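Local atomic coordinates of beta-galactoside alpha-2,6-sialyltransferase (Photobacterium sp., PDB entry 2Z4T), a protein that probably transfers sialic acid from a CMP-linked donor to the galactose of acceptors such as lactose, forming an alpha-2,6 linkage. Residues 338-349 and 428-439. Sequence-based numbering, arbitrary orientation.
Sequences VNFDKQKLQNEY and KISFEVLMMTDM. With MG (magnesium ion), chain K; C5P (cytidine-5'-monophosphate), chain C.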
loop_
_atom_site.group_PDB
_atom_site.type_symbol
_atom_site.label_atom_id
_atom_site.label_comp_id
_atom_site.label_asym_id
_atom_site.label_seq_id
_atom_site.Cartn_x
_atom_site.Cartn_y
_atom_site.Cartn_z
ATOM N N VAL A 338 1.864 11.080 -0.241
ATOM C CA VAL A 338 1.825 10.894 1.216
ATOM C C VAL A 338 1.875 12.228 2.017
ATOM O O VAL A 338 1.771 12.214 3.237
ATOM C CB VAL A 338 2.906 9.870 1.742
ATOM C CG1 VAL A 338 2.963 8.617 0.851
ATOM C CG2 VAL A 338 4.291 10.532 1.848
ATOM N N ASN A 339 2.005 13.355 1.315
ATOM C CA ASN A 339 2.139 14.700 1.920
ATOM C C ASN A 339 3.336 14.909 2.852
ATOM O O ASN A 339 3.255 15.624 3.856
ATOM C CB ASN A 339 0.832 15.200 2.558
ATOM C CG ASN A 339 -0.346 15.186 1.582
ATOM O OD1 ASN A 339 -0.184 15.469 0.400
ATOM N ND2 ASN A 339 -1.532 14.833 2.075
ATOM N N PHE A 340 4.455 14.291 2.492
ATOM C CA PHE A 340 5.697 14.523 3.209
ATOM C C PHE A 340 6.560 15.595 2.537
ATOM O O PHE A 340 7.095 15.405 1.441
ATOM C CB PHE A 340 6.488 13.223 3.408
ATOM C CG PHE A 340 7.762 13.403 4.207
ATOM C CD1 PHE A 340 7.814 14.300 5.280
ATOM C CD2 PHE A 340 8.898 12.668 3.897
ATOM C CE1 PHE A 340 8.974 14.459 6.022
ATOM C CE2 PHE A 340 10.063 12.830 4.633
ATOM C CZ PHE A 340 10.099 13.738 5.702
ATOM N N ASP A 341 6.673 16.733 3.195
ATOM C CA ASP A 341 7.594 17.756 2.754
ATOM C C ASP A 341 8.935 17.556 3.487
ATOM O O ASP A 341 9.132 18.006 4.620
ATOM C CB ASP A 341 6.992 19.135 3.015
ATOM C CG ASP A 341 7.873 20.274 2.513
ATOM O OD1 ASP A 341 8.967 20.041 1.918
ATOM O OD2 ASP A 341 7.447 21.423 2.734
ATOM N N LYS A 342 9.837 16.858 2.817
ATOM C CA LYS A 342 11.110 16.470 3.380
ATOM C C LYS A 342 12.008 17.645 3.707
ATOM O O LYS A 342 12.582 17.702 4.807
ATOM C CB LYS A 342 11.815 15.530 2.420
ATOM C CG LYS A 342 13.163 15.099 2.872
ATOM C CD LYS A 342 13.738 14.039 1.971
ATOM C CE LYS A 342 15.246 14.067 2.115
ATOM N NZ LYS A 342 15.840 12.741 1.856
ATOM N N GLN A 343 12.135 18.581 2.759
ATOM C CA GLN A 343 13.028 19.736 2.920
ATOM C C GLN A 343 12.590 20.585 4.146
ATOM O O GLN A 343 13.429 21.121 4.886
ATOM C CB GLN A 343 13.129 20.537 1.594
ATOM C CG GLN A 343 14.124 21.761 1.542
ATOM C CD GLN A 343 15.513 21.483 2.178
ATOM O OE1 GLN A 343 16.258 20.592 1.745
ATOM N NE2 GLN A 343 15.851 22.255 3.215
ATOM N N LYS A 344 11.280 20.657 4.379
ATOM C CA LYS A 344 10.741 21.412 5.503
ATOM C C LYS A 344 11.139 20.779 6.843
ATOM O O LYS A 344 11.582 21.492 7.758
ATOM C CB LYS A 344 9.219 21.573 5.366
ATOM C CG LYS A 344 8.472 21.956 6.650
ATOM C CD LYS A 344 7.148 22.628 6.316
ATOM C CE LYS A 344 6.054 22.345 7.348
ATOM N NZ LYS A 344 6.503 22.468 8.782
ATOM N N LEU A 345 11.001 19.455 6.954
ATOM C CA LEU A 345 11.490 18.732 8.135
ATOM C C LEU A 345 12.996 18.892 8.255
ATOM O O LEU A 345 13.500 19.208 9.335
ATOM C CB LEU A 345 11.143 17.246 8.103
ATOM C CG LEU A 345 10.785 16.509 9.403
ATOM C CD1 LEU A 345 11.081 15.008 9.300
ATOM C CD2 LEU A 345 11.427 17.058 10.634
ATOM N N GLN A 346 13.716 18.696 7.151
ATOM C CA GLN A 346 15.165 18.896 7.193
ATOM C C GLN A 346 15.535 20.286 7.705
ATOM O O GLN A 346 16.427 20.410 8.558
ATOM C CB GLN A 346 15.860 18.565 5.864
ATOM C CG GLN A 346 17.406 18.507 5.971
ATOM C CD GLN A 346 17.926 17.437 6.951
ATOM O OE1 GLN A 346 18.553 17.755 7.970
ATOM N NE2 GLN A 346 17.663 16.171 6.639
ATOM N N ASN A 347 14.836 21.321 7.219
ATOM C CA ASN A 347 15.033 22.685 7.744
ATOM C C ASN A 347 14.807 22.704 9.242
ATOM O O ASN A 347 15.604 23.288 9.973
ATOM C CB ASN A 347 14.096 23.724 7.110
ATOM C CG ASN A 347 14.417 24.010 5.663
ATOM O OD1 ASN A 347 15.547 23.819 5.213
ATOM N ND2 ASN A 347 13.417 24.482 4.920
ATOM N N GLU A 348 13.718 22.086 9.695
ATOM C CA GLU A 348 13.390 22.095 11.124
ATOM C C GLU A 348 14.416 21.369 11.984
ATOM O O GLU A 348 14.767 21.859 13.055
ATOM C CB GLU A 348 11.989 21.574 11.374
ATOM C CG GLU A 348 10.935 22.576 10.983
ATOM C CD GLU A 348 9.626 21.922 10.568
ATOM O OE1 GLU A 348 9.585 20.676 10.351
ATOM O OE2 GLU A 348 8.631 22.678 10.459
ATOM N N TYR A 349 14.922 20.232 11.502
ATOM C CA TYR A 349 16.047 19.548 12.143
ATOM C C TYR A 349 17.299 20.435 12.324
ATOM O O TYR A 349 18.134 20.120 13.181
ATOM C CB TYR A 349 16.471 18.300 11.340
ATOM C CG TYR A 349 15.618 17.048 11.475
ATOM C CD1 TYR A 349 14.670 16.914 12.487
ATOM C CD2 TYR A 349 15.779 15.976 10.582
ATOM C CE1 TYR A 349 13.893 15.761 12.601
ATOM C CE2 TYR A 349 15.003 14.808 10.694
ATOM C CZ TYR A 349 14.068 14.712 11.705
ATOM O OH TYR A 349 13.313 13.578 11.853
ATOM N N LYS A 428 -0.618 12.164 9.258
ATOM C CA LYS A 428 -1.045 11.332 8.132
ATOM C C LYS A 428 0.108 10.598 7.442
ATOM O O LYS A 428 -0.121 9.654 6.673
ATOM C CB LYS A 428 -1.875 12.122 7.116
ATOM C CG LYS A 428 -1.190 13.276 6.326
ATOM C CD LYS A 428 -2.264 13.860 5.366
ATOM C CE LYS A 428 -1.927 15.220 4.774
ATOM N NZ LYS A 428 -1.452 16.292 5.733
ATOM N N ILE A 429 1.338 11.034 7.724
ATOM C CA ILE A 429 2.513 10.484 7.060
ATOM C C ILE A 429 2.941 9.210 7.792
ATOM O O ILE A 429 3.347 9.282 8.960
ATOM C CB ILE A 429 3.682 11.509 7.054
ATOM C CG1 ILE A 429 3.262 12.813 6.385
ATOM C CG2 ILE A 429 4.917 10.935 6.384
ATOM C CD1 ILE A 429 4.182 13.997 6.742
ATOM N N SER A 430 2.848 8.045 7.136
ATOM C CA SER A 430 3.380 6.820 7.760
ATOM C C SER A 430 4.829 7.038 8.173
ATOM O O SER A 430 5.628 7.590 7.407
ATOM C CB SER A 430 3.266 5.622 6.849
ATOM O OG SER A 430 2.057 4.938 7.140
ATOM N N PHE A 431 5.165 6.635 9.391
ATOM C CA PHE A 431 6.480 6.919 9.912
ATOM C C PHE A 431 7.552 6.221 9.089
ATOM O O PHE A 431 8.699 6.693 8.994
ATOM C CB PHE A 431 6.566 6.520 11.389
ATOM C CG PHE A 431 7.830 6.947 12.062
ATOM C CD1 PHE A 431 8.110 8.291 12.262
ATOM C CD2 PHE A 431 8.739 6.008 12.507
ATOM C CE1 PHE A 431 9.303 8.704 12.913
ATOM C CE2 PHE A 431 9.903 6.384 13.158
ATOM C CZ PHE A 431 10.197 7.732 13.362
ATOM N N GLU A 432 7.201 5.090 8.487
ATOM C CA GLU A 432 8.246 4.428 7.735
ATOM C C GLU A 432 8.703 5.184 6.481
ATOM O O GLU A 432 9.807 4.945 5.988
ATOM C CB GLU A 432 8.106 2.891 7.608
ATOM C CG GLU A 432 6.757 2.272 7.541
ATOM C CD GLU A 432 5.929 2.294 8.798
ATOM O OE1 GLU A 432 6.084 1.464 9.703
ATOM O OE2 GLU A 432 5.010 3.105 8.821
ATOM N N VAL A 433 7.937 6.181 6.029
ATOM C CA VAL A 433 8.463 6.995 4.957
ATOM C C VAL A 433 9.645 7.831 5.435
ATOM O O VAL A 433 10.574 8.103 4.650
ATOM C CB VAL A 433 7.400 7.803 4.135
ATOM C CG1 VAL A 433 6.000 7.217 4.263
ATOM C CG2 VAL A 433 7.437 9.269 4.417
ATOM N N LEU A 434 9.664 8.186 6.723
ATOM C CA LEU A 434 10.843 8.869 7.259
ATOM C C LEU A 434 12.049 7.940 7.275
ATOM O O LEU A 434 13.173 8.381 7.058
ATOM C CB LEU A 434 10.628 9.484 8.653
ATOM C CG LEU A 434 9.511 10.477 8.999
ATOM C CD1 LEU A 434 10.124 11.567 9.805
ATOM C CD2 LEU A 434 8.747 11.073 7.813
ATOM N N MET A 435 11.817 6.663 7.539
ATOM C CA MET A 435 12.885 5.678 7.431
ATOM C C MET A 435 13.401 5.580 5.997
ATOM O O MET A 435 14.604 5.623 5.784
ATOM C CB MET A 435 12.428 4.302 7.899
ATOM C CG MET A 435 13.542 3.258 7.947
ATOM S SD MET A 435 12.857 1.602 8.241
ATOM C CE MET A 435 11.926 1.405 6.708
ATOM N N MET A 436 12.483 5.459 5.037
ATOM C CA MET A 436 12.820 5.269 3.625
ATOM C C MET A 436 13.476 6.488 3.014
ATOM O O MET A 436 14.252 6.347 2.066
ATOM C CB MET A 436 11.582 4.905 2.803
ATOM C CG MET A 436 10.977 3.556 3.182
ATOM S SD MET A 436 9.780 3.001 1.990
ATOM C CE MET A 436 8.372 4.040 2.372
ATOM N N THR A 437 13.174 7.671 3.546
ATOM C CA THR A 437 13.774 8.899 3.042
ATOM C C THR A 437 15.029 9.317 3.831
ATOM O O THR A 437 15.605 10.391 3.590
ATOM C CB THR A 437 12.757 10.059 3.016
ATOM O OG1 THR A 437 12.227 10.260 4.330
ATOM C CG2 THR A 437 11.577 9.767 2.008
ATOM N N ASP A 438 15.460 8.459 4.762
ATOM C CA ASP A 438 16.639 8.744 5.598
ATOM C C ASP A 438 16.440 10.035 6.400
ATOM O O ASP A 438 17.303 10.896 6.425
ATOM C CB ASP A 438 17.911 8.801 4.739
ATOM C CG ASP A 438 19.180 8.818 5.572
ATOM O OD1 ASP A 438 19.206 8.208 6.685
ATOM O OD2 ASP A 438 20.172 9.451 5.116
ATOM N N MET A 439 15.277 10.148 7.035
ATOM C CA MET A 439 14.837 11.340 7.759
ATOM C C MET A 439 14.492 10.962 9.194
ATOM O O MET A 439 13.688 11.624 9.860
ATOM C CB MET A 439 13.609 11.960 7.083
ATOM C CG MET A 439 13.893 12.773 5.810
ATOM S SD MET A 439 15.160 14.041 6.068
ATOM C CE MET A 439 14.287 15.245 7.078
HETATM MG MG MG K . 18.325 20.442 15.626
HETATM O O3P C5P C . 0.331 2.141 15.749
HETATM P P C5P C . -0.094 1.136 14.744
HETATM O O1P C5P C . -1.585 1.324 14.503
HETATM O O2P C5P C . 0.431 -0.253 15.045
HETATM O "O5'" C5P C . 0.673 1.525 13.417
HETATM C "C5'" C5P C . 0.306 1.018 12.153
HETATM C "C4'" C5P C . 0.990 1.938 11.143
HETATM O "O4'" C5P C . 0.507 3.279 11.301
HETATM C "C3'" C5P C . 2.488 2.067 11.354
HETATM O "O3'" C5P C . 3.237 1.084 10.650
HETATM C "C2'" C5P C . 2.764 3.413 10.743
HETATM O "O2'" C5P C . 2.683 3.342 9.318
HETATM C "C1'" C5P C . 1.566 4.227 11.110
HETATM N N1 C5P C . 1.840 5.014 12.310
HETATM C C2 C5P C . 2.562 6.232 12.186
HETATM N N3 C5P C . 2.815 6.998 13.278
HETATM C C4 C5P C . 2.391 6.608 14.510
HETATM C C5 C5P C . 1.673 5.404 14.665
HETATM C C6 C5P C . 1.400 4.617 13.532
HETATM O O2 C5P C . 2.984 6.616 11.086
HETATM N N4 C5P C . 2.653 7.407 15.576
HETATM O O HOH W 1 0.363 9.897 4.118
#
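Phe340 and Leu434 make the central apolar contact between the loop and helix of 338-349 and the helical segment 428-439. Leu434 CD2 lies 3.8 Å from the centroid of the Phe340 ring and 16° off its normal, a CH-pi contact over one face, while Lys342 CA backs the opposite face. Met439 CG meets the ring edge in plane, and Val433 CG2 and Ile429 CD1 approach obliquely. With CG anti to the backbone N (chi1 -177°), Phe340 reaches between these side chains; Leu335 of helix 328-338 also touches it.

A second apolar cluster forms around Met439, whose chain bends at both chi2 and chi3 and curls against helix 342-349. Its CE packs on Leu345 CB and lies 3.7 Å from Tyr349 CE2, while the neighbouring Leu345 CD1 meets Leu434 CD1 at 3.6 Å.

Two direct hydrogen bonds cross the contact, both to carbonyls where the chain leaves helix 431-436. Lys342, extended beyond CG, donates from NZ to Thr437 O at 2.9 Å, in the carbonyl plane. Tyr349 OH donates to Met439 O at 2.8 Å, tilted 32° from the Met439 carbonyl plane. Between these acceptors, Asp438 at positive phi closes a Schellman motif (Met439 N to Leu434 O, Asp438 N to Met435 O), and Thr437 OG1 donates to Val433 O inside the segment. At the other end, a water donates to both Val338 O and Lys428 O.

Tyr349 O binds a magnesium ion whose site includes Ser352, Leu354, Asn356 and Asp399, whereas Phe431 N donates to O2 of the cytosine and Glu432 OE1 accepts from the ribose O3' of CMP. Apolar packing, reinforced by a lysine and a tyrosine gripping main-chain oxygens, therefore joins a magnesium-binding segment to a nucleotide-binding one within one half of the GT-B fold.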